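Local coordinates for terminal oxygenase component of carbazole 1,9a-dioxygenase (Sphingomonas, PDB 3GKQ), which probably hydroxylates carbazole at adjacent ring positions, taking electrons through a Rieske [2Fe-2S] cluster to a mononuclear non-heme iron, at residues D274-P277 against T282-E285; L301-G306 against R312-E317. All coordinates share one frame; numbering follows the deposited sequence.

Interaction 1: residues D274-P277 against T282-E285; sequences DPFP and TQFE
The ring of Phe-276 meets Gln-283 at its edge: the amide oxygen OE1 of Gln-283 lies in the ring plane, 3.3 Å from CD1 of Phe-276, where the slightly positive ring hydrogens point. One face of the same ring carries CB of Pro-277, set off toward the rim. The ring of Phe-330 meets that of Phe-276 as well, with the two planes steeply inclined. Phe-276 and Gln-283 run side by side, but the amide plane is turned 66° from the ring, which rules out a stack. With CG anti to the backbone N (chi1 -172°) and the chain extended beyond it, Gln-283 carries its amide alongside the phenylalanine; its NE2 is bonded to OD1 of Asn-331 and more weakly, at 2.7 Å, to OE2 of Glu-285.

The second grip is polar. OG1 of Thr-282 gives a short hydrogen bond of 2.6 Å to OD1 of Asp-274, reaching the oxygen from above the carboxylate plane, 56° out of it. CG2 of Thr-282 meanwhile rests 3.8 Å from OD1 of Asp-274. Replacing Asp-274 by an alanine would probably leave the threonine hydroxyl without this acceptor and its side chain freer to turn.

Cis peptide bonds precede both Pro-275 and Pro-277 and kink the chain as it leaves its strand. The segments lie at the two ends of the connection of a beta hairpin, strands 270-274 and 282-289, in the Bet v 1-like catalytic domain, where the Phe-276 side chain comes within about 7 Å of the bound iron(II) ion.

Interaction 2: residues L301-G306 against R312-E317; sequences LGRRVG and RSFEAE
Arg-303 lies across the ring of Phe-314, and this is where the contact is tightest. Its CB sits 3.8 Å from the ring centroid and only 3° off the normal, a CH-pi contact squarely over the face. At the ring edge, the carbonyl oxygen of Leu-301 lies in the plane, 3.5 Å from CZ of Phe-314, and CB of Leu-301 touches the same carbon at 4.1 Å. The arginine leaves its backbone with CG anti to N (chi1 170°) and then bends at chi3, which takes the guanidinium outward past the CD1 rim of the phenylalanine, toward Glu-317. One guanidinium face still covers CD1, offset toward the rim, with the two planes inclined to each other.

Beyond the ring the contact becomes ionic. OE1 of Glu-317 accepts from NH2 of Arg-303 at 2.6 Å on its syn side, and weakly from NH1 of Arg-303 at 2.8 Å, so one oxygen takes both arms. NH2 also bonds OG1 of Thr-280, a second hold. Both charged residues are partly exposed, whereas Phe-314 and Leu-301 are buried. Toward the end of the strand the packing slackens: Val-305 comes no closer to residues 312-317 than 4.8 Å (CG2 to CB of Phe-314) and packs instead on Glu-310 and Ala-311 of the preceding helical turn.

Strand 301-304 and helix 312-317 run roughly antiparallel, at 153°, with axes 9.8 Å apart. Helix 308-328 thus lies against the sheet, its Phe-314 also meeting His-164 and Ala-162 of the adjoining strand 161-170, and Leu-281 of the loop before strand 282-289.

In the fold
Following the chain, strand 270-274 runs into the proline-rich loop, and interaction 1 closes that loop where strand 282-289 begins. Strand 294-304 then returns beside it, and interaction 2 closes the short connection by which the chain leaves this strand and enters helix 308-328. The two contacts come in series, neither nesting nor crossing. They meet through adjacent strands of one antiparallel sheet: Thr-282 O and Gly-302 N are 2.8 Å apart, a probable hydrogen bond, while CD2 of Leu-301 packs against Pro-277 and Gln-283. Together they join the loop near the iron, neighbouring sheet strands and the helix laid over them.

Interaction 1: residues D274-P277 against T282-E285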
# COMPACT_ATOMS: atom_id res chain seq x y z
N ASP A 274 -32.49 -1.48 23.75
CA ASP A 274 -33.93 -1.36 23.93
C ASP A 274 -34.36 -0.48 25.10
O ASP A 274 -33.98 -0.72 26.25
CB ASP A 274 -34.50 -2.77 24.10
CG ASP A 274 -36.00 -2.81 23.95
OD1 ASP A 274 -36.54 -2.02 23.15
OD2 ASP A 274 -36.63 -3.66 24.62
N PRO A 275 -35.15 0.58 24.83
CA PRO A 275 -35.62 0.99 23.50
C PRO A 275 -34.67 2.03 22.92
O PRO A 275 -33.95 2.70 23.67
CB PRO A 275 -36.99 1.56 23.79
CG PRO A 275 -36.74 2.28 25.09
CD PRO A 275 -35.91 1.28 25.88
N PHE A 276 -34.66 2.19 21.60
CA PHE A 276 -33.77 3.16 20.97
C PHE A 276 -34.01 3.13 19.46
O PHE A 276 -34.27 2.07 18.89
CB PHE A 276 -32.31 2.81 21.29
CG PHE A 276 -31.34 3.91 20.97
CD1 PHE A 276 -30.83 4.05 19.68
CD2 PHE A 276 -31.00 4.85 21.93
CE1 PHE A 276 -29.99 5.11 19.36
CE2 PHE A 276 -30.15 5.92 21.62
CZ PHE A 276 -29.65 6.05 20.34
N PRO A 277 -33.92 4.30 18.79
CA PRO A 277 -33.62 5.64 19.30
C PRO A 277 -34.86 6.36 19.86
O PRO A 277 -34.86 7.58 20.04
CB PRO A 277 -33.07 6.35 18.07
CG PRO A 277 -33.96 5.79 16.99
CD PRO A 277 -34.01 4.31 17.32
N THR A 282 -36.67 -0.38 18.77
CA THR A 282 -35.60 -1.21 19.31
C THR A 282 -34.53 -1.29 18.23
O THR A 282 -34.83 -1.56 17.07
CB THR A 282 -36.09 -2.64 19.64
OG1 THR A 282 -37.05 -2.59 20.69
CG2 THR A 282 -34.92 -3.51 20.08
N GLN A 283 -33.28 -1.04 18.60
CA GLN A 283 -32.20 -1.09 17.64
C GLN A 283 -31.35 -2.34 17.77
O GLN A 283 -30.98 -2.75 18.87
CB GLN A 283 -31.33 0.16 17.77
CG GLN A 283 -30.29 0.27 16.66
CD GLN A 283 -29.66 1.64 16.60
OE1 GLN A 283 -30.35 2.65 16.75
NE2 GLN A 283 -28.35 1.70 16.37
N PHE A 284 -31.04 -2.94 16.62
CA PHE A 284 -30.22 -4.15 16.54
C PHE A 284 -29.04 -3.84 15.63
O PHE A 284 -29.23 -3.28 14.54
CB PHE A 284 -31.03 -5.30 15.94
CG PHE A 284 -32.29 -5.63 16.69
CD1 PHE A 284 -32.27 -6.53 17.75
CD2 PHE A 284 -33.51 -5.05 16.32
CE1 PHE A 284 -33.45 -6.87 18.43
CE2 PHE A 284 -34.69 -5.38 17.00
CZ PHE A 284 -34.66 -6.29 18.05
N GLU A 285 -27.83 -4.19 16.05
CA GLU A 285 -26.64 -3.92 15.24
C GLU A 285 -25.74 -5.14 15.06
O GLU A 285 -25.49 -5.88 16.01
CB GLU A 285 -25.79 -2.81 15.85
CG GLU A 285 -26.51 -1.53 16.19
CD GLU A 285 -25.54 -0.40 16.48
OE1 GLU A 285 -24.51 -0.64 17.15
OE2 GLU A 285 -25.81 0.74 16.04

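Interaction 2: residues L301-G306 against R312-E317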
# COMPACT_ATOMS: atom_id res chain seq x y z
N LEU A 301 -33.73 -1.32 12.77
CA LEU A 301 -34.67 -0.72 13.71
C LEU A 301 -35.95 -1.53 13.65
O LEU A 301 -36.47 -1.81 12.57
CB LEU A 301 -34.96 0.74 13.36
CG LEU A 301 -33.83 1.75 13.59
CD1 LEU A 301 -34.36 3.15 13.36
CD2 LEU A 301 -33.29 1.63 15.01
N GLY A 302 -36.44 -1.94 14.81
CA GLY A 302 -37.66 -2.72 14.83
C GLY A 302 -38.76 -2.07 15.64
O GLY A 302 -38.49 -1.34 16.60
N ARG A 303 -40.00 -2.34 15.25
CA ARG A 303 -41.16 -1.81 15.95
C ARG A 303 -42.29 -2.83 15.91
O ARG A 303 -42.63 -3.35 14.85
CB ARG A 303 -41.65 -0.50 15.31
CG ARG A 303 -43.00 -0.04 15.87
CD ARG A 303 -43.47 1.26 15.24
NE ARG A 303 -42.73 2.41 15.75
CZ ARG A 303 -42.79 3.63 15.23
NH1 ARG A 303 -43.56 3.88 14.18
NH2 ARG A 303 -42.07 4.61 15.77
N ARG A 304 -42.85 -3.11 17.08
CA ARG A 304 -43.95 -4.06 17.19
C ARG A 304 -45.14 -3.46 16.45
O ARG A 304 -45.55 -2.33 16.73
CB ARG A 304 -44.29 -4.28 18.67
CG ARG A 304 -45.55 -5.08 18.90
CD ARG A 304 -45.79 -5.36 20.38
NE ARG A 304 -47.04 -6.08 20.59
CZ ARG A 304 -47.43 -6.56 21.76
NH1 ARG A 304 -46.68 -6.40 22.84
NH2 ARG A 304 -48.59 -7.22 21.86
N VAL A 305 -45.69 -4.20 15.49
CA VAL A 305 -46.82 -3.72 14.70
C VAL A 305 -48.01 -4.68 14.72
O VAL A 305 -47.83 -5.90 14.77
CB VAL A 305 -46.38 -3.47 13.23
CG1 VAL A 305 -47.59 -3.21 12.36
CG2 VAL A 305 -45.45 -2.28 13.17
N GLY A 306 -49.22 -4.13 14.69
CA GLY A 306 -50.42 -4.95 14.71
C GLY A 306 -51.29 -4.85 13.47
O GLY A 306 -52.32 -5.52 13.38
N ARG A 312 -46.80 0.16 7.35
CA ARG A 312 -46.45 1.10 6.29
C ARG A 312 -46.10 2.45 6.90
O ARG A 312 -45.34 3.23 6.32
CB ARG A 312 -47.60 1.27 5.30
CG ARG A 312 -47.86 0.07 4.40
CD ARG A 312 -48.67 0.47 3.17
NE ARG A 312 -49.97 1.04 3.52
CZ ARG A 312 -50.97 0.34 4.06
NH1 ARG A 312 -50.82 -0.95 4.30
NH2 ARG A 312 -52.11 0.94 4.36
N SER A 313 -46.66 2.71 8.08
CA SER A 313 -46.41 3.96 8.78
C SER A 313 -44.98 3.97 9.32
O SER A 313 -44.26 4.96 9.17
CB SER A 313 -47.40 4.10 9.94
OG SER A 313 -47.18 5.32 10.64
N PHE A 314 -44.57 2.87 9.93
CA PHE A 314 -43.21 2.77 10.47
C PHE A 314 -42.20 2.85 9.33
O PHE A 314 -41.21 3.58 9.42
CB PHE A 314 -43.04 1.45 11.23
CG PHE A 314 -41.61 1.16 11.63
CD1 PHE A 314 -40.86 2.14 12.28
CD2 PHE A 314 -41.03 -0.07 11.37
CE1 PHE A 314 -39.54 1.88 12.66
CE2 PHE A 314 -39.72 -0.34 11.75
CZ PHE A 314 -38.97 0.64 12.39
N GLU A 315 -42.45 2.10 8.27
CA GLU A 315 -41.57 2.09 7.11
C GLU A 315 -41.33 3.52 6.64
O GLU A 315 -40.20 3.89 6.32
CB GLU A 315 -42.22 1.25 6.00
CG GLU A 315 -41.33 0.94 4.80
CD GLU A 315 -40.99 2.16 3.97
OE1 GLU A 315 -41.88 3.02 3.78
OE2 GLU A 315 -39.84 2.26 3.50
N ALA A 316 -42.39 4.32 6.61
CA ALA A 316 -42.29 5.71 6.18
C ALA A 316 -41.50 6.55 7.18
O ALA A 316 -40.67 7.37 6.79
CB ALA A 316 -43.69 6.30 6.00
N GLU A 317 -41.76 6.34 8.47
CA GLU A 317 -41.07 7.08 9.51
C GLU A 317 -39.58 6.72 9.52
O GLU A 317 -38.72 7.57 9.76
CB GLU A 317 -41.70 6.77 10.87
CG GLU A 317 -41.08 7.53 12.03
CD GLU A 317 -41.82 7.33 13.33
OE1 GLU A 317 -42.00 6.16 13.74
OE2 GLU A 317 -42.23 8.34 13.95